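Local coordinates for triabin (PDB 1AVG), which inhibits thrombin by forming a one-to-one non-covalent complex, blocking fibrin formation and platelet aggregation while barely reducing the enzyme's amidolytic activity, at residues T24-H29 with R129-T134; V38-T43 with I53-Y58. All blocks are in the same frame, centred on the assembly; numbering follows the deposited sequence.

Contact 1. Residues T24-H29 with R129-T134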
ATOM      1  N   THR C  24       7.538 -26.019   1.306  1.00 30.14           N
ATOM      2  CA  THR C  24       8.713 -25.187   1.503  1.00 28.49           C
ATOM      3  C   THR C  24       8.372 -23.699   1.428  1.00 27.91           C
ATOM      4  O   THR C  24       7.611 -23.263   0.566  1.00 26.57           O
ATOM      5  CB  THR C  24       9.796 -25.508   0.437  1.00 25.63           C
ATOM      6  OG1 THR C  24      10.081 -26.917   0.445  1.00 29.97           O
ATOM      7  CG2 THR C  24      11.077 -24.728   0.711  1.00 15.31           C
ATOM      8  N   TRP C  25       8.927 -22.942   2.367  1.00 30.23           N
ATOM      9  CA  TRP C  25       8.750 -21.499   2.437  1.00 27.28           C
ATOM     10  C   TRP C  25      10.159 -20.943   2.466  1.00 27.69           C
ATOM     11  O   TRP C  25      11.046 -21.525   3.089  1.00 29.93           O
ATOM     12  CB  TRP C  25       8.051 -21.089   3.730  1.00 24.61           C
ATOM     13  CG  TRP C  25       6.608 -21.473   3.824  1.00 28.99           C
ATOM     14  CD1 TRP C  25       6.086 -22.544   4.494  1.00 30.14           C
ATOM     15  CD2 TRP C  25       5.488 -20.735   3.314  1.00 27.41           C
ATOM     16  NE1 TRP C  25       4.711 -22.511   4.444  1.00 27.77           N
ATOM     17  CE2 TRP C  25       4.319 -21.408   3.729  1.00 31.02           C
ATOM     18  CE3 TRP C  25       5.358 -19.565   2.555  1.00 26.90           C
ATOM     19  CZ2 TRP C  25       3.037 -20.943   3.411  1.00 30.43           C
ATOM     20  CZ3 TRP C  25       4.084 -19.107   2.240  1.00 19.76           C
ATOM     21  CH2 TRP C  25       2.943 -19.794   2.670  1.00 18.80           C
ATOM     22  N   TYR C  26      10.375 -19.849   1.756  1.00 26.21           N
ATOM     23  CA  TYR C  26      11.673 -19.195   1.718  1.00 18.49           C
ATOM     24  C   TYR C  26      11.528 -17.892   2.483  1.00 13.76           C
ATOM     25  O   TYR C  26      10.545 -17.188   2.327  1.00 14.05           O
ATOM     26  CB  TYR C  26      12.090 -18.934   0.276  1.00 12.74           C
ATOM     27  CG  TYR C  26      12.455 -20.187  -0.478  1.00  7.06           C
ATOM     28  CD1 TYR C  26      11.485 -20.936  -1.135  1.00 10.66           C
ATOM     29  CD2 TYR C  26      13.778 -20.608  -0.555  1.00  8.48           C
ATOM     30  CE1 TYR C  26      11.826 -22.076  -1.858  1.00 12.19           C
ATOM     31  CE2 TYR C  26      14.134 -21.736  -1.268  1.00 10.58           C
ATOM     32  CZ  TYR C  26      13.157 -22.466  -1.922  1.00 17.99           C
ATOM     33  OH  TYR C  26      13.529 -23.563  -2.671  1.00 25.11           O
ATOM     34  N   LEU C  27      12.508 -17.576   3.312  1.00 15.86           N
ATOM     35  CA  LEU C  27      12.456 -16.377   4.127  1.00 20.14           C
ATOM     36  C   LEU C  27      13.777 -15.599   4.091  1.00 25.24           C
ATOM     37  O   LEU C  27      14.788 -16.062   4.614  1.00 27.69           O
ATOM     38  CB  LEU C  27      12.084 -16.791   5.555  1.00 11.23           C
ATOM     39  CG  LEU C  27      12.396 -15.946   6.784  1.00  7.33           C
ATOM     40  CD1 LEU C  27      11.689 -14.615   6.741  1.00  9.93           C
ATOM     41  CD2 LEU C  27      11.950 -16.729   7.996  1.00 14.65           C
ATOM     42  N   ALA C  28      13.767 -14.436   3.442  1.00 24.65           N
ATOM     43  CA  ALA C  28      14.959 -13.598   3.340  1.00 21.99           C
ATOM     44  C   ALA C  28      14.822 -12.434   4.293  1.00 22.92           C
ATOM     45  O   ALA C  28      13.714 -11.972   4.573  1.00 26.06           O
ATOM     46  CB  ALA C  28      15.136 -13.090   1.929  1.00 21.06           C
ATOM     47  N   HIS C  29      15.955 -11.958   4.794  1.00 25.25           N
ATOM     48  CA  HIS C  29      15.943 -10.838   5.731  1.00 28.55           C
ATOM     49  C   HIS C  29      16.209  -9.501   5.065  1.00 33.48           C
ATOM     50  O   HIS C  29      16.337  -8.480   5.733  1.00 38.38           O
ATOM     51  CB  HIS C  29      16.931 -11.082   6.877  1.00 21.99           C
ATOM     52  CG  HIS C  29      16.432 -12.051   7.900  1.00  8.25           C
ATOM     53  ND1 HIS C  29      16.171 -11.689   9.202  1.00 13.87           N
ATOM     54  CD2 HIS C  29      16.130 -13.369   7.812  1.00  8.88           C
ATOM     55  CE1 HIS C  29      15.733 -12.738   9.875  1.00 11.87           C
ATOM     56  NE2 HIS C  29      15.698 -13.770   9.050  1.00  5.44           N
ATOM     57  N   ARG C 129       6.309 -18.211  -0.631  1.00 24.24           N
ATOM     58  CA  ARG C 129       6.061 -19.547  -1.132  1.00 25.76           C
ATOM     59  C   ARG C 129       6.880 -19.734  -2.406  1.00 31.63           C
ATOM     60  O   ARG C 129       7.238 -20.853  -2.765  1.00 34.67           O
ATOM     61  CB  ARG C 129       4.567 -19.730  -1.399  1.00 20.60           C
ATOM     62  CG  ARG C 129       4.074 -21.162  -1.332  1.00 19.38           C
ATOM     63  CD  ARG C 129       4.490 -21.829  -0.038  1.00 21.91           C
ATOM     64  NE  ARG C 129       3.391 -22.527   0.628  1.00 25.76           N
ATOM     65  CZ  ARG C 129       3.532 -23.621   1.377  1.00 26.55           C
ATOM     66  NH1 ARG C 129       4.725 -24.170   1.561  1.00 21.84           N
ATOM     67  NH2 ARG C 129       2.481 -24.139   1.992  1.00 32.62           N
ATOM     68  N   THR C 130       7.212 -18.624  -3.063  1.00 36.36           N
ATOM     69  CA  THR C 130       7.998 -18.650  -4.296  1.00 37.96           C
ATOM     70  C   THR C 130       9.453 -18.219  -4.061  1.00 38.33           C
ATOM     71  O   THR C 130       9.717 -17.221  -3.377  1.00 37.21           O
ATOM     72  CB  THR C 130       7.314 -17.777  -5.403  1.00 42.30           C
ATOM     73  OG1 THR C 130       6.892 -18.620  -6.485  1.00 42.85           O
ATOM     74  CG2 THR C 130       8.244 -16.672  -5.936  1.00 44.20           C
ATOM     75  N   LYS C 131      10.390 -18.982  -4.623  1.00 36.91           N
ATOM     76  CA  LYS C 131      11.810 -18.689  -4.483  1.00 36.87           C
ATOM     77  C   LYS C 131      12.228 -17.485  -5.314  1.00 37.89           C
ATOM     78  O   LYS C 131      11.980 -17.423  -6.516  1.00 40.21           O
ATOM     79  CB  LYS C 131      12.650 -19.900  -4.875  1.00 35.51           C
ATOM     80  CG  LYS C 131      14.143 -19.632  -4.827  1.00 43.22           C
ATOM     81  CD  LYS C 131      14.951 -20.908  -4.988  1.00 50.94           C
ATOM     82  CE  LYS C 131      14.717 -21.545  -6.337  1.00 52.89           C
ATOM     83  NZ  LYS C 131      15.364 -22.873  -6.394  1.00 56.59           N
ATOM     84  N   SER C 132      12.910 -16.550  -4.675  1.00 41.64           N
ATOM     85  CA  SER C 132      13.361 -15.340  -5.344  1.00 46.21           C
ATOM     86  C   SER C 132      14.647 -15.560  -6.141  1.00 48.12           C
ATOM     87  O   SER C 132      15.604 -14.812  -5.979  1.00 51.34           O
ATOM     88  CB  SER C 132      13.553 -14.224  -4.302  1.00 47.45           C
ATOM     89  OG  SER C 132      13.711 -12.943  -4.886  1.00 50.97           O
ATOM     90  N   ASP C 133      14.670 -16.593  -6.985  1.00 50.02           N
ATOM     91  CA  ASP C 133      15.827 -16.918  -7.832  1.00 56.30           C
ATOM     92  C   ASP C 133      17.191 -17.028  -7.140  1.00 57.35           C
ATOM     93  O   ASP C 133      17.759 -18.116  -7.069  1.00 63.00           O
ATOM     94  CB  ASP C 133      15.917 -15.951  -9.020  1.00 63.77           C
ATOM     95  CG  ASP C 133      14.762 -16.115 -10.009  1.00 73.68           C
ATOM     96  OD1 ASP C 133      13.949 -17.059  -9.858  1.00 75.69           O
ATOM     97  OD2 ASP C 133      14.672 -15.291 -10.947  1.00 77.02           O
ATOM     98  N   THR C 134      17.727 -15.905  -6.667  1.00 54.85           N
ATOM     99  CA  THR C 134      19.018 -15.868  -5.971  1.00 48.66           C
ATOM    100  C   THR C 134      19.051 -16.855  -4.796  1.00 43.59           C
ATOM    101  O   THR C 134      20.119 -17.276  -4.357  1.00 42.34           O
ATOM    102  CB  THR C 134      19.311 -14.443  -5.433  1.00 48.77           C
ATOM    103  OG1 THR C 134      19.037 -13.480  -6.455  1.00 51.31           O
ATOM    104  CG2 THR C 134      20.768 -14.306  -5.023  1.00 52.51           C
TER

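Contact 2. Residues V38-T43 with I53-Y58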
ATOM      1  N   VAL C  38      20.293 -21.156   5.614  1.00 25.02           N
ATOM      2  CA  VAL C  38      20.133 -22.196   6.629  1.00 17.05           C
ATOM      3  C   VAL C  38      18.779 -22.913   6.427  1.00 19.64           C
ATOM      4  O   VAL C  38      17.755 -22.260   6.265  1.00 24.55           O
ATOM      5  CB  VAL C  38      20.240 -21.548   8.037  1.00 13.71           C
ATOM      6  CG1 VAL C  38      19.038 -21.858   8.892  1.00 21.56           C
ATOM      7  CG2 VAL C  38      21.506 -21.991   8.729  1.00 10.97           C
ATOM      8  N   CYS C  39      18.775 -24.239   6.353  1.00 20.18           N
ATOM      9  CA  CYS C  39      17.518 -24.963   6.175  1.00 22.79           C
ATOM     10  C   CYS C  39      17.009 -25.517   7.496  1.00 26.48           C
ATOM     11  O   CYS C  39      17.732 -26.213   8.213  1.00 27.13           O
ATOM     12  CB  CYS C  39      17.653 -26.116   5.179  1.00 29.71           C
ATOM     13  SG  CYS C  39      16.130 -27.120   5.058  1.00 26.56           S
ATOM     14  N   GLN C  40      15.753 -25.217   7.802  1.00 27.09           N
ATOM     15  CA  GLN C  40      15.116 -25.668   9.032  1.00 22.83           C
ATOM     16  C   GLN C  40      13.966 -26.582   8.660  1.00 27.00           C
ATOM     17  O   GLN C  40      13.121 -26.210   7.848  1.00 33.53           O
ATOM     18  CB  GLN C  40      14.577 -24.469   9.813  1.00 10.96           C
ATOM     19  CG  GLN C  40      15.645 -23.475  10.222  1.00  6.80           C
ATOM     20  CD  GLN C  40      15.109 -22.074  10.429  1.00 17.50           C
ATOM     21  OE1 GLN C  40      15.863 -21.105  10.394  1.00 31.31           O
ATOM     22  NE2 GLN C  40      13.809 -21.956  10.653  1.00 17.50           N
ATOM     23  N   LYS C  41      13.948 -27.781   9.224  1.00 25.63           N
ATOM     24  CA  LYS C  41      12.880 -28.726   8.953  1.00 26.13           C
ATOM     25  C   LYS C  41      11.953 -28.743  10.145  1.00 26.78           C
ATOM     26  O   LYS C  41      12.378 -28.984  11.271  1.00 28.57           O
ATOM     27  CB  LYS C  41      13.456 -30.105   8.660  1.00 28.89           C
ATOM     28  CG  LYS C  41      14.207 -30.108   7.343  1.00 37.41           C
ATOM     29  CD  LYS C  41      15.187 -31.255   7.188  1.00 40.80           C
ATOM     30  CE  LYS C  41      15.917 -31.109   5.859  1.00 44.40           C
ATOM     31  NZ  LYS C  41      16.944 -32.149   5.608  1.00 42.47           N
ATOM     32  N   PHE C  42      10.704 -28.370   9.902  1.00 30.32           N
ATOM     33  CA  PHE C  42       9.690 -28.314  10.944  1.00 32.95           C
ATOM     34  C   PHE C  42       8.766 -29.520  10.914  1.00 37.72           C
ATOM     35  O   PHE C  42       8.423 -30.045   9.850  1.00 36.84           O
ATOM     36  CB  PHE C  42       8.851 -27.031  10.820  1.00 25.92           C
ATOM     37  CG  PHE C  42       9.552 -25.792  11.294  1.00 19.40           C
ATOM     38  CD1 PHE C  42      10.629 -25.264  10.587  1.00 20.06           C
ATOM     39  CD2 PHE C  42       9.145 -25.155  12.452  1.00 18.13           C
ATOM     40  CE1 PHE C  42      11.292 -24.120  11.033  1.00 15.30           C
ATOM     41  CE2 PHE C  42       9.801 -24.011  12.906  1.00 20.55           C
ATOM     42  CZ  PHE C  42      10.880 -23.492  12.193  1.00 11.73           C
ATOM     43  N   THR C  43       8.379 -29.955  12.101  1.00 41.83           N
ATOM     44  CA  THR C  43       7.470 -31.066  12.251  1.00 46.96           C
ATOM     45  C   THR C  43       6.441 -30.670  13.314  1.00 51.74           C
ATOM     46  O   THR C  43       6.780 -30.359  14.468  1.00 50.46           O
ATOM     47  CB  THR C  43       8.237 -32.389  12.564  1.00 47.84           C
ATOM     48  OG1 THR C  43       7.358 -33.355  13.151  1.00 51.80           O
ATOM     49  CG2 THR C  43       9.421 -32.138  13.471  1.00 51.66           C
ATOM     50  N   ILE C  53      11.758 -24.568   5.933  1.00 27.47           N
ATOM     51  CA  ILE C  53      11.849 -23.119   5.912  1.00 23.39           C
ATOM     52  C   ILE C  53      13.309 -22.841   5.587  1.00 24.47           C
ATOM     53  O   ILE C  53      14.202 -23.301   6.293  1.00 27.86           O
ATOM     54  CB  ILE C  53      11.535 -22.486   7.289  1.00 23.52           C
ATOM     55  CG1 ILE C  53      10.193 -22.992   7.847  1.00 25.91           C
ATOM     56  CG2 ILE C  53      11.546 -20.968   7.178  1.00 26.51           C
ATOM     57  CD1 ILE C  53       8.980 -22.190   7.456  1.00 25.49           C
ATOM     58  N   VAL C  54      13.553 -22.189   4.461  1.00 22.56           N
ATOM     59  CA  VAL C  54      14.905 -21.843   4.068  1.00 15.40           C
ATOM     60  C   VAL C  54      15.051 -20.376   4.450  1.00 15.88           C
ATOM     61  O   VAL C  54      14.386 -19.523   3.873  1.00 16.56           O
ATOM     62  CB  VAL C  54      15.110 -22.034   2.552  1.00  9.55           C
ATOM     63  CG1 VAL C  54      16.467 -21.526   2.129  1.00 10.04           C
ATOM     64  CG2 VAL C  54      14.979 -23.499   2.195  1.00  6.41           C
ATOM     65  N   GLU C  55      15.856 -20.101   5.473  1.00 11.47           N
ATOM     66  CA  GLU C  55      16.069 -18.738   5.944  1.00  9.70           C
ATOM     67  C   GLU C  55      17.369 -18.163   5.400  1.00 13.33           C
ATOM     68  O   GLU C  55      18.413 -18.799   5.485  1.00 19.05           O
ATOM     69  CB  GLU C  55      16.067 -18.698   7.470  1.00  2.31           C
ATOM     70  CG  GLU C  55      16.145 -17.293   8.040  1.00  5.59           C
ATOM     71  CD  GLU C  55      15.678 -17.214   9.476  1.00  8.88           C
ATOM     72  OE1 GLU C  55      15.095 -18.192   9.976  1.00  6.88           O
ATOM     73  OE2 GLU C  55      15.887 -16.165  10.112  1.00 12.18           O
ATOM     74  N   ILE C  56      17.311 -16.936   4.896  1.00 15.51           N
ATOM     75  CA  ILE C  56      18.471 -16.275   4.304  1.00 14.57           C
ATOM     76  C   ILE C  56      18.759 -14.913   4.925  1.00 16.19           C
ATOM     77  O   ILE C  56      17.831 -14.174   5.274  1.00 22.18           O
ATOM     78  CB  ILE C  56      18.227 -16.037   2.809  1.00 13.82           C
ATOM     79  CG1 ILE C  56      17.811 -17.339   2.128  1.00 16.42           C
ATOM     80  CG2 ILE C  56      19.469 -15.490   2.156  1.00 16.89           C
ATOM     81  CD1 ILE C  56      16.704 -17.173   1.107  1.00 15.29           C
ATOM     82  N   GLY C  57      20.043 -14.599   5.073  1.00 14.94           N
ATOM     83  CA  GLY C  57      20.476 -13.311   5.602  1.00 16.02           C
ATOM     84  C   GLY C  57      20.481 -13.090   7.103  1.00 20.72           C
ATOM     85  O   GLY C  57      20.703 -11.958   7.568  1.00 18.55           O
ATOM     86  N   TYR C  58      20.243 -14.152   7.869  1.00 23.71           N
ATOM     87  CA  TYR C  58      20.217 -14.032   9.319  1.00 27.41           C
ATOM     88  C   TYR C  58      21.609 -14.267   9.872  1.00 32.95           C
ATOM     89  O   TYR C  58      22.026 -15.399  10.091  1.00 37.34           O
ATOM     90  CB  TYR C  58      19.222 -15.018   9.925  1.00 28.01           C
ATOM     91  CG  TYR C  58      18.846 -14.720  11.358  1.00 25.45           C
ATOM     92  CD1 TYR C  58      18.576 -13.419  11.776  1.00 24.04           C
ATOM     93  CD2 TYR C  58      18.746 -15.746  12.295  1.00 28.45           C
ATOM     94  CE1 TYR C  58      18.215 -13.148  13.090  1.00 29.92           C
ATOM     95  CE2 TYR C  58      18.388 -15.490  13.608  1.00 33.43           C
ATOM     96  CZ  TYR C  58      18.124 -14.191  14.002  1.00 35.80           C
ATOM     97  OH  TYR C  58      17.778 -13.941  15.310  1.00 43.16           O
TER

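Contact 1. Residues T24-H29 with R129-T134
Arg129 reaches back from the end of strand 122-128 and lays its whole side chain along the buried indole of Trp25. CB starts over the rim of the six-membered ring, 3.7 Å from Trp25 CZ3. CG stands anti to the backbone N (chi1 -154°), and a bend at chi2 then brings CD over the six-membered ring, 3.4 Å from its centroid, as a CH-pi contact. NE continues across the same face, 3.2 Å from Trp25 CZ2, and is itself held by Tyr103 O. CZ reaches the five-membered ring, where the guanidinium stacks flat with its plane only 11° from that of the indole, a cation-pi pair. This is the lipocalin signature: the tryptophan of the Gly-X-Trp motif on the first strand under an arginine that follows the last. Arginine suits the place because it is flat, charged and rich in N-H groups. NH1 gives a nearly straight bond (164°) to Thr24 O at 3.2 Å; the oxygen lies in the guanidinium plane, though NH1 sits above the carbonyl plane. Asn22 O is a second acceptor for NH1, while Trp25 NE1 donates to Phe20 O. Further along, the aliphatic part of Lys131 suits a ring face: its CB rests over Tyr26, 4.0 Å from the ring centroid, and Lys131 CD comes within 3.8 Å of Tyr26 OH, which is hydrogen-bonded to Ala138 N.

Contact 2. Residues V38-T43 with I53-Y58
Strands 37-43 and 51-56 form an antiparallel beta hairpin in the wall of the lipocalin-like barrel; the axes of 38-43 and 53-56 approach to 4.8 Å. Two hydrogen-bonded pairs flank one non-hydrogen-bonded pair. At Val38 and Glu55 both backbone groups are used: Val38 N donates to Glu55 O, and Glu55 N returns a bond of 3.0 Å to Val38 O, approached nearly along the C=O axis. Gln40 and Ile53 repeat the pattern with straighter bonds, Gln40 N to Ile53 O at 2.9 Å (166°) and Ile53 N to Gln40 O at 2.9 Å. Between them, Cys39 and Val54 turn their peptide groups outward to the next strands, Cys39 to Phe67 and Val54 to Trp25 and Leu27, so the backbone of both strands is engaged on either side.

Side chains alternate accordingly. Cys39 and Val54 share one face of the sheet, beneath helix 138-141; Cys39 SG is disulfide-bonded to Cys142 there, and the compact, branched Val54 packs on Ala138 and Ile141. Val38, Gln40, Ile53 and Glu55 line the other face, inside the barrel. Glu55 is a buried acid, extended with CG anti to the backbone N (chi1 -174°). Its OE2 accepts a hydrogen bond from His29 NE2 and forms a salt bridge with Arg111 NH2, partners that probably keep the carboxylate ionised. Phe42 and Ile53 add apolar surface to this lining, beside Val38, the ring meeting Phe82 edge-to-face and Ile53 packing on Trp25. With Ile53 CG1 anti to the carbonyl carbon (chi1 -52°), that methylene lies 3.6 Å from Phe42 CE1.

In the fold
Contact 2 is nested within the loop closed by contact 1: the chain runs through 24-29, 38-43 and 53-58 before 129-134 returns to the first strand. The centres of the two contacts lie about 10 Å apart. Strand 24-28 runs parallel to 51-56, not beside its sequence neighbour 37-43, giving a strand order of 1-3-2-4. Leu27 O meets Ile56 N across this pairing, and His29 reaches Glu55. On the other edge of strand 24-28, the backbone of Tyr26 is hydrogen-bonded to that of Glu128, joining first and last strands and closing the barrel. Contact 2 lies in the buried wall, whereas Ala28 and Ser132 of contact 1 pack against a basic side chain of another protein chain.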